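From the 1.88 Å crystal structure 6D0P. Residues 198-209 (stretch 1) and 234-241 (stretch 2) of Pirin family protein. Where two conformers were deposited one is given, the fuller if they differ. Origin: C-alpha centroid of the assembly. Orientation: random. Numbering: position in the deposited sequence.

Stretch 1 198-209: LYVPEGHTTLVV
Stretch 2, residues 234-241: EGVEFSLN

The most unusual feature of this contact is that a single phenylalanine, F238, engages both strands of stretch 1: it pairs through its backbone with the end of one (198-199) and sends its ring to side chains of the other (205-209). Strand 237-241 runs antiparallel to the first of these, with L198 facing F238 (CA-CA 5.6 Å) and Y199 facing E237 (CA-CA 4.5 Å). Its direction lies within 2° of that of strand 205-209, but the two axes come no closer than 10.6 Å, so side chains alone bridge that gap.

L198 and F238 form the hydrogen-bonded pair, L198 N to F238 O at 2.8 Å and F238 N to L198 O at 3.1 Å. The ladder extends past the strand ends through V200 N to V236 O (2.8 Å, nearly linear at 172°). Around the non-hydrogen-bonded pair, CA-H...O contacts join E237 CA to L198 O and Y199 CA to V236 O, both 3.3 Å. Stretch 1 is extended from L198 to V200 (phi -113 to -125°, psi 132 to 150°); V236 departs from extension at -127/-8°, before E237 resumes it at -142/156°.

The F238 ring, set by chi1 65° (p) and chi2 -84°, reaches back over its partner. L198 CB lies over one face, 4.3 Å from the centroid, in a CH-pi contact, while V200 CG2 meets the ring edge at CE1 (3.6 Å). From the second strand, T206 CG2 approaches F238 CE1 at 3.8 Å and V208 CG2 approaches F238 CE2 at 3.7 Å. V208 (t) also places CG1 4.1 Å from L240 CD2, and L198 (m, p) brings CD1 4.2 Å from L240 CG; L240 is m, t. These residues are all buried, and the methyl groups of V200, T206 and V208 pack against the ring.

On the face carrying Y199 and E237 the contact is more open. Y199 (m, chi2 -80°) presents its ring edge to the carboxylate, with CE1 3.5 Å from E237 OE1; E237 has chi1 93°, between wells.

Beyond the ladder, P201 to H204 form a type II turn closed by H204 N to P201 O (3.1 Å). G203 takes phi/psi 87/-9°, where a CB would jam against the preceding carbonyl. E202 (t, p, chi3 60°) curls its carboxylate across to accept a hydrogen bond from G235 N at OE2 (3.0 Å). G235, at 108/162°, likewise adopts a glycine conformation. In total 680 Å² is buried.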

# COMPACT_ATOMS: atom_id res chain seq x y z
N LEU A 198 -16.06 -6.00 11.17
CA LEU A 198 -15.20 -6.74 10.27
C LEU A 198 -14.59 -7.91 11.04
O LEU A 198 -14.34 -7.83 12.26
CB LEU A 198 -14.10 -5.83 9.72
CG LEU A 198 -14.57 -4.68 8.84
CD1 LEU A 198 -15.14 -3.55 9.68
CD2 LEU A 198 -13.44 -4.16 7.97
N TYR A 199 -14.41 -9.01 10.32
CA TYR A 199 -13.80 -10.21 10.86
C TYR A 199 -12.48 -10.44 10.14
O TYR A 199 -12.41 -10.39 8.90
CB TYR A 199 -14.71 -11.43 10.70
CG TYR A 199 -16.02 -11.26 11.41
CD1 TYR A 199 -16.12 -11.47 12.78
CD2 TYR A 199 -17.14 -10.83 10.73
CE1 TYR A 199 -17.33 -11.29 13.44
CE2 TYR A 199 -18.35 -10.66 11.37
CZ TYR A 199 -18.44 -10.88 12.74
OH TYR A 199 -19.65 -10.69 13.35
N VAL A 200 -11.46 -10.69 10.96
CA VAL A 200 -10.08 -10.87 10.56
C VAL A 200 -9.59 -12.22 11.11
O VAL A 200 -10.08 -12.66 12.13
CB VAL A 200 -9.23 -9.71 11.12
CG1 VAL A 200 -7.73 -9.94 10.97
CG2 VAL A 200 -9.64 -8.39 10.49
N PRO A 201 -8.65 -12.87 10.41
CA PRO A 201 -8.12 -14.10 10.97
C PRO A 201 -7.38 -13.93 12.30
O PRO A 201 -6.62 -12.98 12.51
CB PRO A 201 -7.17 -14.63 9.89
CG PRO A 201 -7.67 -14.04 8.63
CD PRO A 201 -8.15 -12.67 9.04
N GLU A 202 -7.63 -14.87 13.19
CA GLU A 202 -7.02 -14.91 14.51
C GLU A 202 -5.50 -14.85 14.35
O GLU A 202 -4.94 -15.55 13.51
CB GLU A 202 -7.44 -16.19 15.23
CG GLU A 202 -6.79 -16.40 16.57
CD GLU A 202 -7.22 -15.39 17.62
OE1 GLU A 202 -8.43 -15.32 17.93
OE2 GLU A 202 -6.34 -14.67 18.13
N GLY A 203 -4.83 -14.02 15.15
CA GLY A 203 -3.33 -13.98 15.10
C GLY A 203 -2.77 -13.03 14.05
O GLY A 203 -1.56 -12.77 14.06
N HIS A 204 -3.61 -12.47 13.16
CA HIS A 204 -3.08 -11.57 12.12
C HIS A 204 -2.82 -10.15 12.65
O HIS A 204 -3.60 -9.61 13.42
CB HIS A 204 -4.08 -11.42 10.96
CG HIS A 204 -4.04 -12.51 9.95
ND1 HIS A 204 -4.39 -12.32 8.63
CD2 HIS A 204 -3.63 -13.79 10.04
CE1 HIS A 204 -4.23 -13.44 7.97
NE2 HIS A 204 -3.76 -14.35 8.81
N THR A 205 -1.71 -9.59 12.20
CA THR A 205 -1.47 -8.15 12.27
C THR A 205 -2.70 -7.49 11.65
O THR A 205 -3.19 -7.99 10.63
CB THR A 205 -0.24 -7.78 11.44
OG1 THR A 205 0.88 -8.38 12.07
CG2 THR A 205 -0.04 -6.29 11.26
N THR A 206 -3.19 -6.40 12.25
CA THR A 206 -4.37 -5.72 11.80
C THR A 206 -4.15 -4.22 11.92
O THR A 206 -3.98 -3.69 13.04
CB THR A 206 -5.60 -6.15 12.61
OG1 THR A 206 -5.79 -7.56 12.50
CG2 THR A 206 -6.86 -5.46 12.13
N LEU A 207 -4.05 -3.57 10.77
CA LEU A 207 -3.84 -2.15 10.70
C LEU A 207 -5.07 -1.48 10.07
O LEU A 207 -5.53 -1.93 9.01
CB LEU A 207 -2.59 -1.87 9.85
CG LEU A 207 -1.34 -2.64 10.25
CD1 LEU A 207 -0.25 -2.39 9.23
CD2 LEU A 207 -0.88 -2.25 11.65
N VAL A 208 -5.60 -0.45 10.72
CA VAL A 208 -6.71 0.33 10.18
C VAL A 208 -6.14 1.68 9.77
O VAL A 208 -5.61 2.42 10.60
CB VAL A 208 -7.86 0.50 11.19
CG1 VAL A 208 -8.98 1.38 10.65
CG2 VAL A 208 -8.36 -0.86 11.63
N VAL A 209 -6.17 1.93 8.47
CA VAL A 209 -5.62 3.16 7.93
C VAL A 209 -6.79 4.08 7.54
O VAL A 209 -7.66 3.67 6.77
CB VAL A 209 -4.70 2.90 6.73
CG1 VAL A 209 -4.13 4.21 6.16
CG2 VAL A 209 -3.58 1.95 7.09
N GLU A 234 -4.24 -10.83 18.77
CA GLU A 234 -5.21 -11.69 19.43
C GLU A 234 -6.62 -11.17 19.13
O GLU A 234 -6.85 -9.96 19.23
CB GLU A 234 -4.96 -11.72 20.94
CG GLU A 234 -3.54 -12.15 21.36
CD GLU A 234 -2.34 -11.33 20.87
OE1 GLU A 234 -2.44 -10.05 20.81
OE2 GLU A 234 -1.27 -11.97 20.53
N GLY A 235 -7.56 -12.06 18.80
CA GLY A 235 -8.94 -11.62 18.50
C GLY A 235 -9.28 -11.72 17.01
O GLY A 235 -8.39 -11.79 16.13
N VAL A 236 -10.57 -11.71 16.70
CA VAL A 236 -10.98 -11.88 15.31
C VAL A 236 -11.90 -10.76 14.85
O VAL A 236 -12.21 -10.71 13.67
CB VAL A 236 -11.68 -13.23 15.08
CG1 VAL A 236 -10.73 -14.39 15.23
CG2 VAL A 236 -12.91 -13.41 15.97
N GLU A 237 -12.35 -9.87 15.70
CA GLU A 237 -13.29 -8.90 15.15
C GLU A 237 -13.08 -7.51 15.73
O GLU A 237 -12.55 -7.32 16.83
CB GLU A 237 -14.72 -9.39 15.38
CG GLU A 237 -15.35 -8.87 16.65
CD GLU A 237 -16.79 -9.32 16.87
OE1 GLU A 237 -17.01 -10.54 16.89
OE2 GLU A 237 -17.69 -8.45 17.01
N PHE A 238 -13.52 -6.53 14.94
CA PHE A 238 -13.54 -5.16 15.37
C PHE A 238 -14.63 -4.44 14.59
O PHE A 238 -15.11 -4.96 13.55
CB PHE A 238 -12.18 -4.49 15.20
CG PHE A 238 -11.69 -4.34 13.78
CD1 PHE A 238 -11.05 -5.39 13.14
CD2 PHE A 238 -11.87 -3.14 13.10
CE1 PHE A 238 -10.62 -5.25 11.83
CE2 PHE A 238 -11.41 -3.00 11.80
CZ PHE A 238 -10.78 -4.05 11.16
N SER A 239 -15.00 -3.28 15.07
CA SER A 239 -16.06 -2.49 14.43
C SER A 239 -15.54 -1.11 14.05
O SER A 239 -14.63 -0.54 14.70
CB SER A 239 -17.27 -2.38 15.33
OG SER A 239 -17.03 -1.54 16.46
N LEU A 240 -16.14 -0.57 13.00
CA LEU A 240 -15.86 0.77 12.53
C LEU A 240 -17.20 1.50 12.39
O LEU A 240 -18.16 0.96 11.80
CB LEU A 240 -15.14 0.73 11.18
CG LEU A 240 -13.73 0.14 11.15
CD1 LEU A 240 -13.19 0.21 9.73
CD2 LEU A 240 -12.79 0.89 12.08
N ASN A 241 -17.27 2.70 12.91
CA ASN A 241 -18.49 3.51 12.88
C ASN A 241 -18.10 4.89 12.38
O ASN A 241 -17.39 5.61 13.08
CB ASN A 241 -19.14 3.57 14.26
CG ASN A 241 -20.60 3.98 14.24
OD1 ASN A 241 -21.12 4.38 13.20
ND2 ASN A 241 -21.27 3.87 15.37